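ORF10 (PDB 6RIW) probably catalyses chain-extending 3-oxoacyl-ACP synthesis in polyunsaturated fatty acid production, this chain being the ketosynthase-chain length factor didomain of a longer multidomain synthase. Local coordinates at residues K286-S291 against R313-A318; A206-L210 against V267-Q271; K429-V435 against H446-Q451; P302-V308 against V341-S345. Residue numbers count along the deposited sequence, not the author numbering.

Overall arrangement
All four contacts lie in the ketosynthase half of the didomain, which has the thiolase-like fold. Contacts 1, 2 and 3 are buried and reach the same mixed sheet. Contact 4 is partly buried and packs helix on helix. Contacts 1 and 3 meet directly, since strands 283-292 and 443-450 are neighbours. Contacts 1 and 4 share helix 304-318, one using its C-terminal end and the other its N-terminal end. Contact 2 sets helix 198-211 on strand 259-270. The chemistry follows the place: backbone pairing in contact 3, leucine packing in contact 2, close glycine and alanine packing in contact 1, and linked polar side chains in contact 4.

Contact 1 of 4, residues K286-S291 against R313-A318; sequences KGGALS and RAYADA. With MG (magnesium ion), chain B.
In this beta-alpha unit of the thiolase-like fold, the C-terminal end of helix 304-318 packs on strand 283-292. The short axes approach to 5.8 Å, with 147° between their N-to-C directions. G287 lies by A318 (CA to CA 3.8 Å) and G288 by A314 (CA to CA 4.0 Å). K286 and G287 form a classic beta bulge opposite V448. K286 has phi/psi -83/-30, and G287 and G288 are nearly fully extended. A CB on G287 would clash with A318 and D317, so glycine permits the close approach.

A318, R313 and A289 bury the most surface. A318 CB sits 3.8 Å from G287 CA. A318 O accepts a hydrogen bond from K286 NZ at 2.8 Å, with the lysine in a t, p, t, p conformation. A289 CB points to the helix and lies 3.4 Å from R313 CB and 4.1 Å from A314 CB. R313 is m, t, t and extends along the strand. Its NH1 donates to L290 O at 3.2 Å, and NH2 bonds S656 in the chain length factor half. D317, chi1 t, reaches back to the strand, where G288 N donates to D317 OD2 at 2.9 Å.

The strand also holds a metal site. K286 O binds the magnesium ion MG at 2.2 Å, M1 O is a second ligand, and a water oxygen lies 2.4 Å from MG.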
loop_
_atom_site.group_PDB
_atom_site.type_symbol
_atom_site.label_atom_id
_atom_site.label_comp_id
_atom_site.label_asym_id
_atom_site.label_seq_id
_atom_site.Cartn_x
_atom_site.Cartn_y
_atom_site.Cartn_z
ATOM N N LYS A 286 0.407 25.145 -8.249
ATOM C CA LYS A 286 1.507 25.892 -8.840
ATOM C C LYS A 286 2.778 25.069 -8.867
ATOM O O LYS A 286 3.615 25.240 -9.767
ATOM C CB LYS A 286 1.735 27.188 -8.055
ATOM C CG LYS A 286 2.568 28.247 -8.784
ATOM C CD LYS A 286 1.810 28.869 -9.971
ATOM C CE LYS A 286 2.728 29.766 -10.798
ATOM N NZ LYS A 286 4.044 29.084 -11.101
ATOM N N GLY A 287 2.931 24.175 -7.899
ATOM C CA GLY A 287 4.097 23.324 -7.844
ATOM C C GLY A 287 4.086 22.535 -6.553
ATOM O O GLY A 287 3.131 22.595 -5.775
ATOM N N GLY A 288 5.162 21.797 -6.342
ATOM C CA GLY A 288 5.302 21.070 -5.098
ATOM C C GLY A 288 6.451 20.098 -5.211
ATOM O O GLY A 288 7.124 20.017 -6.241
ATOM N N ALA A 289 6.655 19.352 -4.130
ATOM C CA ALA A 289 7.813 18.481 -4.070
ATOM C C ALA A 289 7.596 17.379 -3.053
ATOM O O ALA A 289 6.772 17.481 -2.137
ATOM C CB ALA A 289 9.088 19.244 -3.708
ATOM N N LEU A 290 8.392 16.336 -3.216
ATOM C CA LEU A 290 8.471 15.234 -2.277
ATOM C C LEU A 290 9.894 15.145 -1.741
ATOM O O LEU A 290 10.851 15.626 -2.358
ATOM C CB LEU A 290 8.078 13.920 -2.957
ATOM C CG LEU A 290 6.900 14.052 -3.915
ATOM C CD1 LEU A 290 6.826 12.828 -4.848
ATOM C CD2 LEU A 290 5.586 14.262 -3.138
ATOM N N SER A 291 10.029 14.541 -0.573
ATOM C CA SER A 291 11.349 14.269 -0.026
ATOM C C SER A 291 11.215 13.210 1.050
ATOM O O SER A 291 10.133 12.987 1.600
ATOM C CB SER A 291 11.994 15.537 0.542
ATOM O OG SER A 291 11.555 15.768 1.881
ATOM N N ARG A 313 12.465 22.565 -2.049
ATOM C CA ARG A 313 12.186 21.948 -3.343
ATOM C C ARG A 313 10.837 22.377 -3.892
ATOM O O ARG A 313 10.689 22.510 -5.107
ATOM C CB ARG A 313 12.248 20.412 -3.223
ATOM C CG ARG A 313 13.632 19.849 -2.992
ATOM C CD ARG A 313 13.575 18.317 -2.913
ATOM N NE ARG A 313 14.892 17.692 -2.873
ATOM C CZ ARG A 313 15.086 16.421 -2.526
ATOM N NH1 ARG A 313 14.039 15.662 -2.198
ATOM N NH2 ARG A 313 16.308 15.909 -2.504
ATOM N N ALA A 314 9.848 22.617 -3.022
ATOM C CA ALA A 314 8.502 22.931 -3.492
ATOM C C ALA A 314 8.417 24.336 -4.071
ATOM O O ALA A 314 7.800 24.544 -5.125
ATOM C CB ALA A 314 7.488 22.780 -2.352
ATOM N N TYR A 315 8.987 25.324 -3.378
ATOM C CA TYR A 315 8.882 26.692 -3.887
ATOM C C TYR A 315 9.784 26.902 -5.093
ATOM O O TYR A 315 9.434 27.670 -5.995
ATOM C CB TYR A 315 9.148 27.696 -2.752
ATOM C CG TYR A 315 7.949 27.668 -1.842
ATOM C CD1 TYR A 315 6.777 28.344 -2.195
ATOM C CD2 TYR A 315 7.932 26.867 -0.703
ATOM C CE1 TYR A 315 5.644 28.264 -1.413
ATOM C CE2 TYR A 315 6.801 26.785 0.096
ATOM C CZ TYR A 315 5.660 27.479 -0.266
ATOM O OH TYR A 315 4.530 27.382 0.519
ATOM N N ALA A 316 10.909 26.196 -5.156
ATOM C CA ALA A 316 11.670 26.156 -6.402
ATOM C C ALA A 316 10.848 25.548 -7.535
ATOM O O ALA A 316 10.830 26.077 -8.654
ATOM C CB ALA A 316 12.957 25.369 -6.198
ATOM N N ASP A 317 10.156 24.437 -7.268
ATOM C CA ASP A 317 9.367 23.808 -8.328
ATOM C C ASP A 317 8.231 24.714 -8.772
ATOM O O ASP A 317 7.916 24.778 -9.966
ATOM C CB ASP A 317 8.801 22.463 -7.867
ATOM C CG ASP A 317 7.938 21.799 -8.940
ATOM O OD1 ASP A 317 8.508 21.191 -9.881
ATOM O OD2 ASP A 317 6.689 21.886 -8.856
ATOM N N ALA A 318 7.588 25.402 -7.817
ATOM C CA ALA A 318 6.480 26.289 -8.138
ATOM C C ALA A 318 6.958 27.589 -8.769
ATOM O O ALA A 318 6.151 28.303 -9.375
ATOM C CB ALA A 318 5.668 26.605 -6.868
HETATM MG MG MG B . 4.037 24.865 -11.911
HETATM O O HOH W 1 2.253 23.260 -11.766
#

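Contact 2 of 4, residues A206-L210 against V267-Q271; sequences ACDYL and VLKRQ
Helix 198-211 rests on strand 259-270, with short axes 8.6 Å apart at closest and N-to-C directions 32° apart. A206 starts the contact. Its CB points to the strand and lies 4.0 Å from L268 CD1. C207, chi1 m, sets SG 4.0 Å from the same L268 CD1. C207 CA is 7.4 Å from L268 CA. D208 and Y209 turn to helix 668-682. L210 ends the run and buries the largest surface of the contact. In an m, t rotamer, its CD1 lies 3.7 Å from L268 CB and 3.6 Å from L268 O. L268 is also m, t and points to the helix. R270, the N-cap residue of helix 271-277, bends its side chain back so that NH2 donates to L210 O at 2.9 Å. The guanidinium also bonds N216 and A215 and forms a salt bridge with D273. This helix-on-sheet layer, with a small apolar core and an arginine at its edge, belongs to the layered alpha-beta architecture of the thiolase-like fold.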
loop_
_atom_site.group_PDB
_atom_site.type_symbol
_atom_site.label_atom_id
_atom_site.label_comp_id
_atom_site.label_asym_id
_atom_site.label_seq_id
_atom_site.Cartn_x
_atom_site.Cartn_y
_atom_site.Cartn_z
ATOM N N ALA A 206 0.321 12.570 -9.823
ATOM C CA ALA A 206 -0.660 12.697 -10.896
ATOM C C ALA A 206 -0.379 13.936 -11.742
ATOM O O ALA A 206 -0.507 13.893 -12.976
ATOM C CB ALA A 206 -2.084 12.737 -10.327
ATOM N N CYS A 207 0.032 15.042 -11.100
ATOM C CA CYS A 207 0.518 16.201 -11.849
ATOM C C CYS A 207 1.693 15.831 -12.749
ATOM O O CYS A 207 1.750 16.266 -13.910
ATOM C CB CYS A 207 0.939 17.339 -10.908
ATOM S SG CYS A 207 -0.387 18.042 -9.912
ATOM N N ASP A 208 2.642 15.037 -12.231
ATOM C CA ASP A 208 3.775 14.576 -13.045
ATOM C C ASP A 208 3.308 13.837 -14.290
ATOM O O ASP A 208 3.892 13.993 -15.369
ATOM C CB ASP A 208 4.684 13.634 -12.249
ATOM C CG ASP A 208 5.446 14.325 -11.135
ATOM O OD1 ASP A 208 5.493 15.576 -11.087
ATOM O OD2 ASP A 208 6.019 13.585 -10.294
ATOM N N TYR A 209 2.293 12.974 -14.152
ATOM C CA TYR A 209 1.825 12.234 -15.315
ATOM C C TYR A 209 1.174 13.172 -16.329
ATOM O O TYR A 209 1.260 12.927 -17.542
ATOM C CB TYR A 209 0.859 11.114 -14.900
ATOM C CG TYR A 209 1.593 9.843 -14.434
ATOM C CD1 TYR A 209 2.689 9.939 -13.593
ATOM C CD2 TYR A 209 1.204 8.559 -14.872
ATOM C CE1 TYR A 209 3.398 8.799 -13.161
ATOM C CE2 TYR A 209 1.906 7.405 -14.445
ATOM C CZ TYR A 209 2.996 7.547 -13.576
ATOM O OH TYR A 209 3.724 6.454 -13.124
ATOM N N LEU A 210 0.527 14.245 -15.854
ATOM C CA LEU A 210 0.027 15.268 -16.769
ATOM C C LEU A 210 1.178 15.994 -17.461
ATOM O O LEU A 210 1.089 16.296 -18.653
ATOM C CB LEU A 210 -0.894 16.262 -16.031
ATOM C CG LEU A 210 -2.243 15.703 -15.548
ATOM C CD1 LEU A 210 -3.012 16.663 -14.645
ATOM C CD2 LEU A 210 -3.163 15.231 -16.717
ATOM N N VAL A 267 -10.017 15.821 -9.476
ATOM C CA VAL A 267 -9.827 15.680 -10.920
ATOM C C VAL A 267 -8.888 16.786 -11.382
ATOM O O VAL A 267 -9.147 17.969 -11.115
ATOM C CB VAL A 267 -11.162 15.761 -11.692
ATOM C CG1 VAL A 267 -10.911 15.487 -13.171
ATOM C CG2 VAL A 267 -12.189 14.816 -11.120
ATOM N N LEU A 268 -7.796 16.408 -12.061
ATOM C CA LEU A 268 -6.730 17.323 -12.457
ATOM C C LEU A 268 -6.569 17.384 -13.971
ATOM O O LEU A 268 -6.596 16.355 -14.653
ATOM C CB LEU A 268 -5.383 16.905 -11.853
ATOM C CG LEU A 268 -5.337 16.647 -10.351
ATOM C CD1 LEU A 268 -3.932 16.253 -9.919
ATOM C CD2 LEU A 268 -5.798 17.889 -9.597
ATOM N N LYS A 269 -6.336 18.592 -14.491
ATOM C CA LYS A 269 -5.989 18.777 -15.897
ATOM C C LYS A 269 -4.929 19.864 -16.001
ATOM O O LYS A 269 -4.807 20.712 -15.114
ATOM C CB LYS A 269 -7.219 19.170 -16.752
ATOM C CG LYS A 269 -8.228 18.028 -16.974
ATOM C CD LYS A 269 -9.549 18.556 -17.564
ATOM C CE LYS A 269 -9.376 19.061 -18.998
ATOM N NZ LYS A 269 -10.695 19.151 -19.722
ATOM N N ARG A 270 -4.136 19.818 -17.072
ATOM C CA ARG A 270 -3.267 20.949 -17.372
ATOM C C ARG A 270 -4.139 22.193 -17.558
ATOM O O ARG A 270 -5.226 22.120 -18.132
ATOM C CB ARG A 270 -2.422 20.660 -18.632
ATOM C CG ARG A 270 -1.413 19.509 -18.447
ATOM C CD ARG A 270 -0.647 19.152 -19.728
ATOM N NE ARG A 270 -1.558 18.691 -20.766
ATOM C CZ ARG A 270 -1.836 17.416 -21.015
ATOM N NH1 ARG A 270 -2.712 17.096 -21.958
ATOM N NH2 ARG A 270 -1.253 16.450 -20.317
ATOM N N GLN A 271 -3.682 23.326 -17.023
ATOM C CA GLN A 271 -4.521 24.528 -17.041
ATOM C C GLN A 271 -4.912 24.924 -18.461
ATOM O O GLN A 271 -6.049 25.347 -18.698
ATOM C CB GLN A 271 -3.812 25.694 -16.354
ATOM C CG GLN A 271 -4.745 26.898 -16.111
ATOM C CD GLN A 271 -3.969 28.178 -15.912
ATOM O OE1 GLN A 271 -2.761 28.215 -16.135
ATOM N NE2 GLN A 271 -4.655 29.231 -15.479
#

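Contact 3 of 4, residues K429-V435 against H446-Q451; sequences KPRTAGV and HLVLQQ
V435 packs its side chain on L449, with V435 CG2 3.8 Å from L449 CD1. V435 is chi1 t and L449 is m, t. Both lie on the sheet face that also carries A433 and L447 and is packed by helix 374-387. The two segments form the antiparallel hairpin of strands 432-439 and 443-450. The short strand axes are 4.7 Å apart, with 156° between their directions.

A433 with L449 and V435 with L447 are hydrogen-bonded pairs. A433 N to L449 O and L449 N to A433 O are each 2.8 Å. V435 N to L447 O and L447 N to V435 O are each 2.9 Å. G434 with V448, between them, and T432 with Q450, beyond A433-L449, are non-hydrogen-bonded pairs, with CA-CA distances of 4.7 and 4.5 Å. At G434 a CB would clash with the H446 ring, whose CE1 is 3.8 Å from G434 CA. H446 is chi1 t; its ND1 bonds S436 and its NE2 bonds Y315.

Pairing continues past the regular strands. Q451 N donates to R431 O at 3.1 Å. R431 N donates to Q451 OE1 at 2.6 Å, with Q451 chi1 p. T432 OG1 donates to P430 O at 2.8 Å. Backbone bonds thus fix the register, and the Q451 side-chain amide stands in for a backbone acceptor where the hairpin frays into loop.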
loop_
_atom_site.group_PDB
_atom_site.type_symbol
_atom_site.label_atom_id
_atom_site.label_comp_id
_atom_site.label_asym_id
_atom_site.label_seq_id
_atom_site.Cartn_x
_atom_site.Cartn_y
_atom_site.Cartn_z
ATOM N N LYS A 429 -0.976 40.214 -6.807
ATOM C CA LYS A 429 -0.452 39.036 -6.110
ATOM C C LYS A 429 -1.551 37.996 -5.877
ATOM O O LYS A 429 -2.560 38.284 -5.231
ATOM C CB LYS A 429 0.181 39.439 -4.773
ATOM C CG LYS A 429 0.846 38.287 -4.037
ATOM C CD LYS A 429 0.995 38.577 -2.556
ATOM C CE LYS A 429 0.522 37.397 -1.718
ATOM N NZ LYS A 429 -0.937 37.126 -1.903
ATOM N N PRO A 430 -1.365 36.781 -6.398
ATOM C CA PRO A 430 -2.392 35.746 -6.209
ATOM C C PRO A 430 -2.444 35.284 -4.758
ATOM O O PRO A 430 -1.419 35.185 -4.083
ATOM C CB PRO A 430 -1.947 34.608 -7.147
ATOM C CG PRO A 430 -0.706 35.114 -7.886
ATOM C CD PRO A 430 -0.157 36.252 -7.060
ATOM N N ARG A 431 -3.658 35.029 -4.270
ATOM C CA ARG A 431 -3.804 34.312 -3.011
ATOM C C ARG A 431 -3.065 32.984 -3.111
ATOM O O ARG A 431 -3.245 32.242 -4.081
ATOM C CB ARG A 431 -5.280 34.069 -2.696
ATOM C CG ARG A 431 -6.029 35.315 -2.226
ATOM C CD ARG A 431 -7.389 34.956 -1.661
ATOM N NE ARG A 431 -8.262 34.438 -2.704
ATOM C CZ ARG A 431 -9.473 34.914 -2.976
ATOM N NH1 ARG A 431 -9.969 35.929 -2.272
ATOM N NH2 ARG A 431 -10.186 34.372 -3.960
ATOM N N THR A 432 -2.235 32.688 -2.112
ATOM C CA THR A 432 -1.321 31.557 -2.180
ATOM C C THR A 432 -1.327 30.791 -0.863
ATOM O O THR A 432 -1.217 31.390 0.210
ATOM C CB THR A 432 0.092 32.035 -2.528
ATOM O OG1 THR A 432 0.038 32.761 -3.763
ATOM C CG2 THR A 432 1.036 30.859 -2.693
ATOM N N ALA A 433 -1.447 29.463 -0.952
ATOM C CA ALA A 433 -1.468 28.597 0.213
ATOM C C ALA A 433 -0.490 27.448 0.023
ATOM O O ALA A 433 -0.257 26.991 -1.096
ATOM C CB ALA A 433 -2.880 28.046 0.470
ATOM N N GLY A 434 0.080 26.983 1.130
ATOM C CA GLY A 434 0.842 25.749 1.151
ATOM C C GLY A 434 0.039 24.657 1.833
ATOM O O GLY A 434 -0.819 24.933 2.674
ATOM N N VAL A 435 0.298 23.404 1.461
ATOM C CA VAL A 435 -0.229 22.258 2.195
ATOM C C VAL A 435 0.930 21.314 2.472
ATOM O O VAL A 435 1.657 20.935 1.542
ATOM C CB VAL A 435 -1.343 21.516 1.423
ATOM C CG1 VAL A 435 -1.856 20.331 2.259
ATOM C CG2 VAL A 435 -2.479 22.437 1.074
ATOM N N HIS A 446 4.963 18.795 0.125
ATOM C CA HIS A 446 4.426 20.143 0.255
ATOM C C HIS A 446 3.922 20.576 -1.113
ATOM O O HIS A 446 4.623 20.405 -2.115
ATOM C CB HIS A 446 5.505 21.101 0.772
ATOM C CG HIS A 446 4.993 22.477 1.087
ATOM N ND1 HIS A 446 4.308 22.771 2.252
ATOM C CD2 HIS A 446 5.089 23.645 0.398
ATOM C CE1 HIS A 446 4.002 24.060 2.263
ATOM N NE2 HIS A 446 4.470 24.613 1.154
ATOM N N LEU A 447 2.692 21.078 -1.169
ATOM C CA LEU A 447 2.110 21.552 -2.412
ATOM C C LEU A 447 1.851 23.046 -2.293
ATOM O O LEU A 447 1.440 23.523 -1.231
ATOM C CB LEU A 447 0.807 20.825 -2.735
ATOM C CG LEU A 447 0.927 19.326 -3.009
ATOM C CD1 LEU A 447 -0.460 18.729 -3.215
ATOM C CD2 LEU A 447 1.834 19.086 -4.223
ATOM N N VAL A 448 2.113 23.773 -3.375
ATOM C CA VAL A 448 1.888 25.216 -3.441
ATOM C C VAL A 448 0.664 25.454 -4.315
ATOM O O VAL A 448 0.642 25.059 -5.491
ATOM C CB VAL A 448 3.121 25.956 -3.984
ATOM C CG1 VAL A 448 2.896 27.478 -3.906
ATOM C CG2 VAL A 448 4.344 25.546 -3.198
ATOM N N LEU A 449 -0.372 26.061 -3.731
ATOM C CA LEU A 449 -1.645 26.269 -4.398
ATOM C C LEU A 449 -1.941 27.762 -4.518
ATOM O O LEU A 449 -1.579 28.554 -3.641
ATOM C CB LEU A 449 -2.791 25.605 -3.635
ATOM C CG LEU A 449 -2.531 24.214 -3.067
ATOM C CD1 LEU A 449 -3.737 23.784 -2.229
ATOM C CD2 LEU A 449 -2.302 23.274 -4.242
ATOM N N GLN A 450 -2.638 28.128 -5.589
ATOM C CA GLN A 450 -3.040 29.510 -5.800
ATOM C C GLN A 450 -4.504 29.570 -6.201
ATOM O O GLN A 450 -5.082 28.595 -6.692
ATOM C CB GLN A 450 -2.162 30.183 -6.862
ATOM C CG GLN A 450 -0.743 30.440 -6.372
ATOM C CD GLN A 450 0.114 31.188 -7.394
ATOM O OE1 GLN A 450 -0.165 31.170 -8.596
ATOM N NE2 GLN A 450 1.158 31.848 -6.913
ATOM N N GLN A 451 -5.098 30.748 -6.004
ATOM C CA GLN A 451 -6.497 30.945 -6.340
ATOM C C GLN A 451 -6.730 30.634 -7.817
ATOM O O GLN A 451 -5.804 30.733 -8.633
ATOM C CB GLN A 451 -6.923 32.385 -6.018
ATOM C CG GLN A 451 -6.144 33.447 -6.770
ATOM C CD GLN A 451 -6.566 34.852 -6.361
ATOM O OE1 GLN A 451 -5.810 35.571 -5.704
ATOM N NE2 GLN A 451 -7.787 35.233 -6.723
#

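Contact 4 of 4, residues P302-V308 against V341-S345; sequences PNTKGQV and VELRS
S345, chi1 m, carries the polar centre of this helix pair. Its OG donates to Q307 OE1 at 2.6 Å and lies 2.8 Å from T304 OG1 in a second hydrogen bond. T304 is chi1 t. Q307 is m, t with chi3 near -9°, so its amide reaches the serine. V341, chi1 t, supplies the apolar part. Its CB is 4.0 Å from P302 CG, and its CG1 is 4.1 Å from T304 CB. V308, also t, puts CG2 4.2 Å from S345 CB. R344 is extended, t throughout chi1 to chi3, and T304 CG2 lies over one guanidinium face, 4.1 Å from R344 NH1. N303 is the N-cap: with chi1 t, its OD1 accepts from K305 N at 3.0 Å. The short axes approach to 9.1 Å, with N-to-C directions 47° apart. T304 and S345 are nearest, CA to CA 5.4 Å. This is plain helix-helix packing in the C-terminal ketosynthase region, joining the capped start of helix 304-318 to helix 336-350 in the thiolase-like fold.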
loop_
_atom_site.group_PDB
_atom_site.type_symbol
_atom_site.label_atom_id
_atom_site.label_comp_id
_atom_site.label_asym_id
_atom_site.label_seq_id
_atom_site.Cartn_x
_atom_site.Cartn_y
_atom_site.Cartn_z
ATOM N N PRO A 302 9.567 12.647 13.242
ATOM C CA PRO A 302 9.907 13.552 12.137
ATOM C C PRO A 302 11.276 14.191 12.318
ATOM O O PRO A 302 11.765 14.374 13.435
ATOM C CB PRO A 302 8.806 14.614 12.201
ATOM C CG PRO A 302 8.429 14.638 13.664
ATOM C CD PRO A 302 8.571 13.231 14.159
ATOM N N ASN A 303 11.885 14.531 11.184
ATOM C CA ASN A 303 13.217 15.121 11.114
ATOM C C ASN A 303 13.084 16.489 10.466
ATOM O O ASN A 303 12.634 16.595 9.321
ATOM C CB ASN A 303 14.163 14.227 10.307
ATOM C CG ASN A 303 15.626 14.612 10.453
ATOM O OD1 ASN A 303 15.963 15.785 10.624
ATOM N ND2 ASN A 303 16.511 13.613 10.360
ATOM N N THR A 304 13.470 17.538 11.191
ATOM C CA THR A 304 13.292 18.872 10.631
ATOM C C THR A 304 14.092 19.062 9.339
ATOM O O THR A 304 13.674 19.831 8.470
ATOM C CB THR A 304 13.659 19.939 11.673
ATOM O OG1 THR A 304 13.349 21.244 11.154
ATOM C CG2 THR A 304 15.140 19.858 12.039
ATOM N N LYS A 305 15.207 18.342 9.163
ATOM C CA LYS A 305 16.014 18.555 7.955
ATOM C C LYS A 305 15.245 18.173 6.691
ATOM O O LYS A 305 15.321 18.878 5.677
ATOM C CB LYS A 305 17.339 17.788 8.030
ATOM C CG LYS A 305 17.226 16.266 7.889
ATOM C CD LYS A 305 18.508 15.519 8.295
ATOM C CE LYS A 305 19.390 15.211 7.111
ATOM N NZ LYS A 305 19.129 13.821 6.607
ATOM N N GLY A 306 14.491 17.068 6.731
ATOM C CA GLY A 306 13.712 16.686 5.565
ATOM C C GLY A 306 12.556 17.623 5.298
ATOM O O GLY A 306 12.162 17.816 4.140
ATOM N N GLN A 307 11.980 18.210 6.355
ATOM C CA GLN A 307 10.865 19.133 6.170
ATOM C C GLN A 307 11.318 20.442 5.543
ATOM O O GLN A 307 10.665 20.953 4.629
ATOM C CB GLN A 307 10.170 19.389 7.507
ATOM C CG GLN A 307 9.663 18.074 8.150
ATOM C CD GLN A 307 8.953 18.306 9.471
ATOM O OE1 GLN A 307 8.975 19.423 10.011
ATOM N NE2 GLN A 307 8.330 17.248 10.014
ATOM N N VAL A 308 12.398 21.036 6.052
ATOM C CA VAL A 308 12.939 22.220 5.391
ATOM C C VAL A 308 13.279 21.900 3.936
ATOM O O VAL A 308 12.969 22.676 3.026
ATOM C CB VAL A 308 14.166 22.750 6.165
ATOM C CG1 VAL A 308 14.888 23.846 5.360
ATOM C CG2 VAL A 308 13.743 23.269 7.545
ATOM N N VAL A 341 8.221 20.020 15.968
ATOM C CA VAL A 341 9.168 19.893 14.861
ATOM C C VAL A 341 8.668 20.645 13.635
ATOM O O VAL A 341 9.440 21.347 12.969
ATOM C CB VAL A 341 9.457 18.413 14.543
ATOM C CG1 VAL A 341 10.248 18.302 13.236
ATOM C CG2 VAL A 341 10.257 17.768 15.665
ATOM N N GLU A 342 7.375 20.516 13.307
ATOM C CA GLU A 342 6.846 21.225 12.146
ATOM C C GLU A 342 6.917 22.737 12.343
ATOM O O GLU A 342 7.196 23.484 11.393
ATOM C CB GLU A 342 5.401 20.793 11.849
ATOM C CG GLU A 342 4.761 21.582 10.683
ATOM C CD GLU A 342 3.404 21.025 10.213
ATOM O OE1 GLU A 342 2.726 20.334 11.010
ATOM O OE2 GLU A 342 3.028 21.278 9.042
ATOM N N LEU A 343 6.666 23.215 13.570
ATOM C CA LEU A 343 6.778 24.652 13.820
ATOM C C LEU A 343 8.226 25.116 13.689
ATOM O O LEU A 343 8.486 26.219 13.197
ATOM C CB LEU A 343 6.222 24.999 15.204
ATOM C CG LEU A 343 4.696 25.014 15.305
ATOM C CD1 LEU A 343 4.220 24.992 16.766
ATOM C CD2 LEU A 343 4.139 26.218 14.557
ATOM N N ARG A 344 9.177 24.281 14.102
ATOM C CA ARG A 344 10.584 24.629 13.928
ATOM C C ARG A 344 10.953 24.690 12.455
ATOM O O ARG A 344 11.625 25.635 12.014
ATOM C CB ARG A 344 11.467 23.624 14.667
ATOM C CG ARG A 344 12.961 23.762 14.370
ATOM C CD ARG A 344 13.795 22.861 15.253
ATOM N NE ARG A 344 15.235 23.008 15.008
ATOM C CZ ARG A 344 16.155 22.098 15.338
ATOM N NH1 ARG A 344 15.797 20.965 15.930
ATOM N NH2 ARG A 344 17.437 22.311 15.070
ATOM N N SER A 345 10.523 23.683 11.680
ATOM C CA SER A 345 10.795 23.653 10.247
ATOM C C SER A 345 10.266 24.897 9.560
ATOM O O SER A 345 10.956 25.507 8.738
ATOM C CB SER A 345 10.155 22.408 9.625
ATOM O OG SER A 345 10.770 21.249 10.133
#